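Local coordinates for protein glycosyltransferase Gtf1 (Streptococcus pneumoniae, PDB 4PQG) that belongs to the GT-B clan of glycosyltransferases and carries, in addition, an extended beta-sheet region of the GtfA type, at residues Asp49-Asp54 / Val70-Asn75; Thr78-Ala83 / Tyr149-Arg154. All coordinates share one frame; numbering follows the deposited sequence.

Contact 1 (Asp49-Asp54 / Val70-Asn75); sequences DMILAD and VIWLYN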
ATOM      1  N   ASP A  49      11.367  -0.161   5.323  1.00 16.14           N
ATOM      2  CA  ASP A  49      11.715  -1.513   4.888  1.00 16.03           C
ATOM      3  C   ASP A  49      12.901  -1.516   3.949  1.00 15.69           C
ATOM      4  O   ASP A  49      13.097  -0.592   3.164  1.00 14.56           O
ATOM      5  CB  ASP A  49      10.553  -2.195   4.164  1.00 16.56           C
ATOM      6  CG  ASP A  49       9.476  -2.710   5.104  1.00 17.60           C
ATOM      7  OD1 ASP A  49       9.593  -2.594   6.353  1.00 18.17           O
ATOM      8  OD2 ASP A  49       8.490  -3.238   4.570  1.00 18.26           O
ATOM      9  N   MET A  50      13.676  -2.591   4.009  1.00 16.68           N
ATOM     10  CA  MET A  50      14.696  -2.852   3.003  1.00 16.84           C
ATOM     11  C   MET A  50      13.995  -3.305   1.702  1.00 17.28           C
ATOM     12  O   MET A  50      13.314  -4.335   1.675  1.00 18.43           O
ATOM     13  CB  MET A  50      15.679  -3.911   3.532  1.00 17.52           C
ATOM     14  CG  MET A  50      16.716  -4.382   2.507  1.00 17.54           C
ATOM     15  SD  MET A  50      17.844  -3.032   2.089  1.00 19.01           S
ATOM     16  CE  MET A  50      18.718  -2.799   3.643  1.00 17.82           C
ATOM     17  N   ILE A  51      14.127  -2.505   0.644  1.00 16.97           N
ATOM     18  CA  ILE A  51      13.499  -2.769  -0.658  1.00 17.71           C
ATOM     19  C   ILE A  51      14.614  -2.811  -1.700  1.00 17.41           C
ATOM     20  O   ILE A  51      15.187  -1.757  -2.029  1.00 16.96           O
ATOM     21  CB  ILE A  51      12.534  -1.618  -1.074  1.00 18.83           C
ATOM     22  CG1 ILE A  51      11.521  -1.271   0.024  1.00 20.13           C
ATOM     23  CG2 ILE A  51      11.860  -1.915  -2.416  1.00 19.93           C
ATOM     24  CD1 ILE A  51      10.531  -2.364   0.356  1.00 22.13           C
ATOM     25  N   LEU A  52      14.895  -4.002  -2.230  1.00 16.84           N
ATOM     26  CA  LEU A  52      15.986  -4.209  -3.171  1.00 17.45           C
ATOM     27  C   LEU A  52      15.531  -4.960  -4.424  1.00 18.24           C
ATOM     28  O   LEU A  52      16.161  -4.850  -5.478  1.00 17.76           O
ATOM     29  CB  LEU A  52      17.145  -4.965  -2.490  1.00 17.66           C
ATOM     30  CG  LEU A  52      17.961  -4.128  -1.479  1.00 18.05           C
ATOM     31  CD1 LEU A  52      19.021  -4.965  -0.776  1.00 18.24           C
ATOM     32  CD2 LEU A  52      18.603  -2.900  -2.130  1.00 18.27           C
ATOM     33  N   ALA A  53      14.429  -5.697  -4.307  1.00 18.28           N
ATOM     34  CA  ALA A  53      13.893  -6.477  -5.433  1.00 19.50           C
ATOM     35  C   ALA A  53      13.520  -5.549  -6.587  1.00 19.96           C
ATOM     36  O   ALA A  53      13.588  -5.931  -7.766  1.00 20.84           O
ATOM     37  CB  ALA A  53      12.688  -7.289  -4.980  1.00 19.89           C
ATOM     38  N   ASP A  54      13.117  -4.331  -6.222  1.00 19.74           N
ATOM     39  CA  ASP A  54      12.852  -3.260  -7.170  1.00 21.02           C
ATOM     40  C   ASP A  54      13.594  -2.013  -6.752  1.00 20.32           C
ATOM     41  O   ASP A  54      13.880  -1.842  -5.570  1.00 19.92           O
ATOM     42  CB  ASP A  54      11.361  -2.923  -7.147  1.00 22.65           C
ATOM     43  CG  ASP A  54      10.515  -4.014  -7.756  1.00 24.38           C
ATOM     44  OD1 ASP A  54      10.564  -4.160  -8.989  1.00 24.99           O
ATOM     45  OD2 ASP A  54       9.842  -4.728  -6.994  1.00 25.27           O
ATOM     46  N   VAL A  70       9.905  11.581  -1.740  1.00 22.47           N
ATOM     47  CA  VAL A  70      10.227  10.224  -1.287  1.00 21.03           C
ATOM     48  C   VAL A  70      11.517  10.156  -0.475  1.00 21.40           C
ATOM     49  O   VAL A  70      12.557  10.630  -0.930  1.00 21.50           O
ATOM     50  CB  VAL A  70      10.296   9.239  -2.474  1.00 20.62           C
ATOM     51  CG1 VAL A  70      10.776   7.858  -2.022  1.00 19.21           C
ATOM     52  CG2 VAL A  70       8.931   9.147  -3.140  1.00 20.07           C
ATOM     53  N   ILE A  71      11.432   9.578   0.726  1.00 19.89           N
ATOM     54  CA  ILE A  71      12.620   9.208   1.514  1.00 19.94           C
ATOM     55  C   ILE A  71      12.636   7.693   1.751  1.00 19.31           C
ATOM     56  O   ILE A  71      11.636   7.114   2.196  1.00 19.51           O
ATOM     57  CB  ILE A  71      12.673   9.936   2.873  1.00 19.41           C
ATOM     58  CG1 ILE A  71      12.960  11.428   2.654  1.00 20.19           C
ATOM     59  CG2 ILE A  71      13.772   9.333   3.749  1.00 20.49           C
ATOM     60  CD1 ILE A  71      12.870  12.302   3.892  1.00 19.73           C
ATOM     61  N   TRP A  72      13.749   7.057   1.403  1.00 18.45           N
ATOM     62  CA  TRP A  72      13.978   5.660   1.727  1.00 17.62           C
ATOM     63  C   TRP A  72      15.019   5.643   2.793  1.00 17.25           C
ATOM     64  O   TRP A  72      16.094   6.235   2.629  1.00 16.81           O
ATOM     65  CB  TRP A  72      14.406   4.857   0.494  1.00 17.82           C
ATOM     66  CG  TRP A  72      14.684   3.387   0.781  1.00 17.00           C
ATOM     67  CD1 TRP A  72      14.019   2.544   1.676  1.00 17.02           C
ATOM     68  CD2 TRP A  72      15.726   2.548   0.181  1.00 17.09           C
ATOM     69  NE1 TRP A  72      14.567   1.287   1.668  1.00 16.91           N
ATOM     70  CE2 TRP A  72      15.588   1.220   0.790  1.00 16.79           C
ATOM     71  CE3 TRP A  72      16.726   2.759  -0.758  1.00 17.38           C
ATOM     72  CZ2 TRP A  72      16.419   0.167   0.448  1.00 17.48           C
ATOM     73  CZ3 TRP A  72      17.552   1.684  -1.099  1.00 17.14           C
ATOM     74  CH2 TRP A  72      17.414   0.426  -0.493  1.00 17.32           C
ATOM     75  N   LEU A  73      14.688   5.028   3.929  1.00 16.68           N
ATOM     76  CA  LEU A  73      15.581   4.997   5.090  1.00 16.49           C
ATOM     77  C   LEU A  73      17.063   4.730   4.738  1.00 16.73           C
ATOM     78  O   LEU A  73      17.966   5.467   5.175  1.00 16.68           O
ATOM     79  CB  LEU A  73      15.070   3.972   6.119  1.00 16.52           C
ATOM     80  CG  LEU A  73      15.992   3.549   7.279  1.00 16.88           C
ATOM     81  CD1 LEU A  73      16.239   4.705   8.251  1.00 17.35           C
ATOM     82  CD2 LEU A  73      15.424   2.341   8.019  1.00 16.96           C
ATOM     83  N   TYR A  74      17.316   3.686   3.954  1.00 16.52           N
ATOM     84  CA  TYR A  74      18.696   3.208   3.735  1.00 16.77           C
ATOM     85  C   TYR A  74      19.502   4.123   2.792  1.00 17.81           C
ATOM     86  O   TYR A  74      20.716   4.222   2.886  1.00 17.47           O
ATOM     87  CB  TYR A  74      18.680   1.746   3.260  1.00 15.98           C
ATOM     88  CG  TYR A  74      18.113   0.821   4.321  1.00 15.69           C
ATOM     89  CD1 TYR A  74      18.946   0.262   5.291  1.00 15.66           C
ATOM     90  CD2 TYR A  74      16.733   0.533   4.371  1.00 15.59           C
ATOM     91  CE1 TYR A  74      18.440  -0.575   6.276  1.00 16.05           C
ATOM     92  CE2 TYR A  74      16.209  -0.298   5.347  1.00 15.37           C
ATOM     93  CZ  TYR A  74      17.069  -0.834   6.305  1.00 16.22           C
ATOM     94  OH  TYR A  74      16.597  -1.632   7.301  1.00 16.66           O
ATOM     95  N   ASN A  75      18.793   4.790   1.894  1.00 19.43           N
ATOM     96  CA  ASN A  75      19.367   5.744   0.928  1.00 21.82           C
ATOM     97  C   ASN A  75      19.678   7.120   1.549  1.00 21.53           C
ATOM     98  O   ASN A  75      20.564   7.849   1.067  1.00 21.43           O
ATOM     99  CB  ASN A  75      18.350   5.918  -0.225  1.00 24.71           C
ATOM    100  CG  ASN A  75      18.701   7.059  -1.152  1.00 27.27           C
ATOM    101  OD1 ASN A  75      18.064   8.109  -1.119  1.00 29.99           O
ATOM    102  ND2 ASN A  75      19.745   6.874  -1.957  1.00 29.62           N
TER
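Met50 and the backbone carbonyl of Asp49 meet two aromatic side chains, Tyr74 and Trp72. The methyl CE of Met50 stands over the centre of the Tyr74 ring, 3.4 Å from the ring centroid and 12° off its normal, which meets the geometry of a CH-pi contact. SD lies farther out over the same face, with 4.4 Å between Met50 SD and the Tyr74 centroid, and it also reaches the edge of the indole, where Met50 SD is 3.9 Å from Trp72 CZ2. One sulfur thus makes Met-aromatic contacts with a face and with an edge. The bend at chi3 (67°) sets CE above the phenol.

The polar tie is Trp72 NE1 to Asp49 O, 2.8 Å long with an N-H...O angle of 160°; the oxygen lies near the indole plane and the nitrogen in the carbonyl plane, which favours this rotation of the indole. Leu52 adds CD2 at the indole edge, 3.9 Å from Trp72 CH2.

A second shell surrounds the Tyr74 ring. Leu73 CD2 sits 3.8 Å above the other face of Tyr74, toward its rim, so the phenol is flanked by Met50 and Leu73. Tyr74 OH hydrogen-bonds to Glu192 and Lys205.

Strand 70-72 is an outermost strand of the parallel sheet beside strand 42-47, reached through helix 56-63 in a beta-alpha-beta unit of the Rossmann-like kind expected of GT-B proteins. Ile56 of that helix touches Trp72, helix 205-215 packs on Leu73, and strand 154-163 receives Leu52.

Contact 2 (Thr78-Ala83 / Tyr149-Arg154); sequences TDIKIA and YFSYTR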
ATOM      1  N   THR A  78      23.017   8.613   2.386  1.00 18.68           N
ATOM      2  CA  THR A  78      23.945   8.773   1.289  1.00 18.24           C
ATOM      3  C   THR A  78      23.559  10.009   0.478  1.00 19.16           C
ATOM      4  O   THR A  78      22.528  10.644   0.732  1.00 18.70           O
ATOM      5  CB  THR A  78      23.979   7.537   0.341  1.00 17.99           C
ATOM      6  OG1 THR A  78      22.881   7.593  -0.580  1.00 17.38           O
ATOM      7  CG2 THR A  78      23.956   6.200   1.138  1.00 18.01           C
ATOM      8  N   ASP A  79      24.363  10.330  -0.525  1.00 20.11           N
ATOM      9  CA  ASP A  79      24.045  11.462  -1.389  1.00 20.85           C
ATOM     10  C   ASP A  79      23.464  11.030  -2.737  1.00 21.30           C
ATOM     11  O   ASP A  79      23.320  11.855  -3.637  1.00 20.63           O
ATOM     12  CB  ASP A  79      25.279  12.353  -1.574  1.00 22.36           C
ATOM     13  CG  ASP A  79      26.359  11.709  -2.435  1.00 23.06           C
ATOM     14  OD1 ASP A  79      26.194  10.588  -2.979  1.00 23.29           O
ATOM     15  OD2 ASP A  79      27.416  12.340  -2.574  1.00 24.79           O
ATOM     16  N   ILE A  80      23.126   9.743  -2.881  1.00 20.95           N
ATOM     17  CA  ILE A  80      22.444   9.267  -4.100  1.00 20.71           C
ATOM     18  C   ILE A  80      20.956   9.600  -4.002  1.00 22.33           C
ATOM     19  O   ILE A  80      20.289   9.245  -3.010  1.00 22.15           O
ATOM     20  CB  ILE A  80      22.663   7.760  -4.356  1.00 20.37           C
ATOM     21  CG1 ILE A  80      24.152   7.503  -4.641  1.00 18.99           C
ATOM     22  CG2 ILE A  80      21.730   7.251  -5.472  1.00 19.04           C
ATOM     23  CD1 ILE A  80      24.525   6.059  -4.918  1.00 18.98           C
ATOM     24  N   LYS A  81      20.451  10.319  -5.005  1.00 22.55           N
ATOM     25  CA  LYS A  81      19.062  10.770  -4.998  1.00 23.42           C
ATOM     26  C   LYS A  81      18.119   9.649  -5.438  1.00 22.78           C
ATOM     27  O   LYS A  81      18.487   8.811  -6.264  1.00 20.45           O
ATOM     28  CB  LYS A  81      18.872  11.985  -5.922  1.00 25.97           C
ATOM     29  CG  LYS A  81      19.747  13.191  -5.605  1.00 29.04           C
ATOM     30  CD  LYS A  81      19.617  13.648  -4.157  1.00 32.04           C
ATOM     31  CE  LYS A  81      20.630  14.744  -3.856  1.00 34.58           C
ATOM     32  NZ  LYS A  81      20.848  14.905  -2.390  1.00 38.23           N
ATOM     33  N   ILE A  82      16.904   9.656  -4.889  1.00 22.28           N
ATOM     34  CA  ILE A  82      15.821   8.807  -5.375  1.00 22.64           C
ATOM     35  C   ILE A  82      15.643   9.089  -6.864  1.00 22.77           C
ATOM     36  O   ILE A  82      15.365  10.225  -7.245  1.00 24.68           O
ATOM     37  CB  ILE A  82      14.499   9.093  -4.618  1.00 22.87           C
ATOM     38  CG1 ILE A  82      14.642   8.776  -3.116  1.00 23.72           C
ATOM     39  CG2 ILE A  82      13.333   8.313  -5.224  1.00 22.89           C
ATOM     40  CD1 ILE A  82      14.911   7.308  -2.812  1.00 22.69           C
ATOM     41  N   ALA A  83      15.801   8.058  -7.693  1.00 21.76           N
ATOM     42  CA  ALA A  83      15.813   8.213  -9.156  1.00 21.36           C
ATOM     43  C   ALA A  83      15.483   6.903  -9.874  1.00 20.62           C
ATOM     44  O   ALA A  83      15.688   5.841  -9.325  1.00 20.82           O
ATOM     45  CB  ALA A  83      17.179   8.723  -9.609  1.00 21.36           C
ATOM     46  N   TYR A 149      23.058  -3.197  -6.931  1.00 17.21           N
ATOM     47  CA  TYR A 149      21.753  -2.593  -7.181  1.00 17.33           C
ATOM     48  C   TYR A 149      21.933  -1.178  -7.743  1.00 17.64           C
ATOM     49  O   TYR A 149      22.710  -0.406  -7.191  1.00 16.63           O
ATOM     50  CB  TYR A 149      20.959  -2.560  -5.876  1.00 16.37           C
ATOM     51  CG  TYR A 149      20.669  -3.954  -5.362  1.00 16.55           C
ATOM     52  CD1 TYR A 149      19.520  -4.639  -5.765  1.00 16.68           C
ATOM     53  CD2 TYR A 149      21.573  -4.618  -4.518  1.00 16.71           C
ATOM     54  CE1 TYR A 149      19.278  -5.945  -5.335  1.00 16.61           C
ATOM     55  CE2 TYR A 149      21.327  -5.916  -4.076  1.00 16.55           C
ATOM     56  CZ  TYR A 149      20.177  -6.566  -4.494  1.00 16.89           C
ATOM     57  OH  TYR A 149      19.911  -7.833  -4.047  1.00 16.70           O
ATOM     58  N   PHE A 150      21.195  -0.838  -8.809  1.00 18.14           N
ATOM     59  CA  PHE A 150      21.456   0.377  -9.610  1.00 18.68           C
ATOM     60  C   PHE A 150      20.246   1.296  -9.797  1.00 19.90           C
ATOM     61  O   PHE A 150      19.109   0.820  -9.998  1.00 19.80           O
ATOM     62  CB  PHE A 150      21.979  -0.000 -11.014  1.00 19.39           C
ATOM     63  CG  PHE A 150      23.151  -0.946 -11.005  1.00 19.84           C
ATOM     64  CD1 PHE A 150      24.455  -0.476 -10.824  1.00 20.31           C
ATOM     65  CD2 PHE A 150      22.957  -2.307 -11.206  1.00 20.12           C
ATOM     66  CE1 PHE A 150      25.536  -1.348 -10.828  1.00 19.85           C
ATOM     67  CE2 PHE A 150      24.031  -3.186 -11.202  1.00 20.76           C
ATOM     68  CZ  PHE A 150      25.324  -2.706 -11.014  1.00 20.48           C
ATOM     69  N   SER A 151      20.493   2.609  -9.727  1.00 20.05           N
ATOM     70  CA  SER A 151      19.531   3.645 -10.175  1.00 19.91           C
ATOM     71  C   SER A 151      20.234   4.355 -11.336  1.00 20.11           C
ATOM     72  O   SER A 151      20.322   3.782 -12.414  1.00 20.64           O
ATOM     73  CB  SER A 151      19.127   4.608  -9.051  1.00 19.80           C
ATOM     74  OG  SER A 151      20.258   5.173  -8.393  1.00 20.97           O
ATOM     75  N   TYR A 152      20.790   5.547 -11.113  1.00 19.57           N
ATOM     76  CA  TYR A 152      21.695   6.153 -12.117  1.00 20.11           C
ATOM     77  C   TYR A 152      23.154   5.741 -11.878  1.00 20.48           C
ATOM     78  O   TYR A 152      24.020   5.982 -12.716  1.00 19.63           O
ATOM     79  CB  TYR A 152      21.553   7.675 -12.176  1.00 18.98           C
ATOM     80  CG  TYR A 152      21.778   8.420 -10.860  1.00 19.73           C
ATOM     81  CD1 TYR A 152      23.028   8.976 -10.539  1.00 19.51           C
ATOM     82  CD2 TYR A 152      20.729   8.609  -9.959  1.00 19.89           C
ATOM     83  CE1 TYR A 152      23.215   9.670  -9.342  1.00 19.95           C
ATOM     84  CE2 TYR A 152      20.905   9.308  -8.770  1.00 19.91           C
ATOM     85  CZ  TYR A 152      22.143   9.842  -8.465  1.00 19.70           C
ATOM     86  OH  TYR A 152      22.277  10.524  -7.265  1.00 19.42           O
ATOM     87  N   THR A 153      23.407   5.126 -10.719  1.00 19.67           N
ATOM     88  CA  THR A 153      24.689   4.487 -10.417  1.00 19.79           C
ATOM     89  C   THR A 153      24.413   3.382  -9.397  1.00 19.73           C
ATOM     90  O   THR A 153      23.278   3.240  -8.936  1.00 19.31           O
ATOM     91  CB  THR A 153      25.738   5.491  -9.890  1.00 20.88           C
ATOM     92  OG1 THR A 153      27.020   4.859  -9.834  1.00 22.15           O
ATOM     93  CG2 THR A 153      25.358   6.030  -8.509  1.00 20.77           C
ATOM     94  N   ARG A 154      25.434   2.603  -9.044  1.00 19.24           N
ATOM     95  CA  ARG A 154      25.281   1.594  -7.990  1.00 19.28           C
ATOM     96  C   ARG A 154      25.086   2.243  -6.631  1.00 18.55           C
ATOM     97  O   ARG A 154      25.942   2.977  -6.166  1.00 18.80           O
ATOM     98  CB  ARG A 154      26.481   0.653  -7.946  1.00 19.62           C
ATOM     99  CG  ARG A 154      26.434  -0.310  -6.759  1.00 19.68           C
ATOM    100  CD  ARG A 154      27.640  -1.222  -6.772  1.00 21.02           C
ATOM    101  NE  ARG A 154      28.873  -0.505  -6.466  1.00 21.81           N
ATOM    102  CZ  ARG A 154      30.069  -1.080  -6.450  1.00 23.54           C
ATOM    103  NH1 ARG A 154      30.172  -2.385  -6.727  1.00 24.47           N
ATOM    104  NH2 ARG A 154      31.159  -0.365  -6.135  1.00 22.45           N
TER
HETATM  105  O   HOH W   1      18.614   6.102  -6.332  1.00 20.70           O
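Lys81 and Tyr152 meet through the backbone of one and the phenol of the other: Lys81 N donates to Tyr152 OH over 2.9 Å, nearly straight at 165°. The same hydroxyl hydrogen-bonds to Glu177, so two partners hold the end of the ring. Tyr152 CG lies between the backbone N and the carbonyl carbon (chi1 57°), and from there the ring runs alongside the Lys81 side chain, the two pointing the same way. Ala83 comes in at the ring edge near its plane, with CB 3.6 Å from Tyr152 CD2.

The close-packed part is centred on Ile80, which is buried. Its CD1 meets the methyl CG2 of Thr153 at 3.7 Å, the side chains crossing at about a right angle, and the backbone too, with Ile80 CD1 at 3.6 Å from Arg154 O. CG2, the other branch, faces Ser151 OG and the phenol, while the Tyr155 side chain of strand 154-163 also touches Ile80. An ST turn shapes the approach to this residue, Ile80 N donating to Thr78 OG1 over 3.2 Å.

Packing gives way to solvent-mediated and exposed contacts elsewhere. A water donates to Lys81 O at 2.7 Å and is 2.8 Å from Ser151 OG, bridging the segments where the two polar atoms do not meet directly. The aliphatic start of Lys81 brushes the phenol oxygen, but the chain then leads away and is exposed.

Residues 151-153 form the turn between antiparallel strands 143-150 and 154-163, marked by the 3.0 Å bond from Ser151 N to Thr153 O. The contact is therefore a beta-hairpin turn of the GtfA-type extended sheet docked on the loop that follows helix 73-76.

Overall arrangement
The two contacts adjoin, their centres about 11 Å apart on the same side of the chain's centre, and they follow one another in sequence. The link is partly polar: Asn75 ND2 lies 2.7 Å from Ile80 O, a probable hydrogen bond. Packing completes it, with Leu52 O 3.3 Å from Tyr149 CE1 and Val70 O 3.5 Å from Ile82 CG1. Contact 1 belongs to the border of the parallel sheet; contact 2, with the Leu52-Tyr149 packing, brings the hairpin of the antiparallel sheet against the edge of the parallel one. The residues neighbouring 2-acetamido-2-deoxy-beta-d-glucopyranose, such as Gly24, His250 and Glu340, include none from either contact.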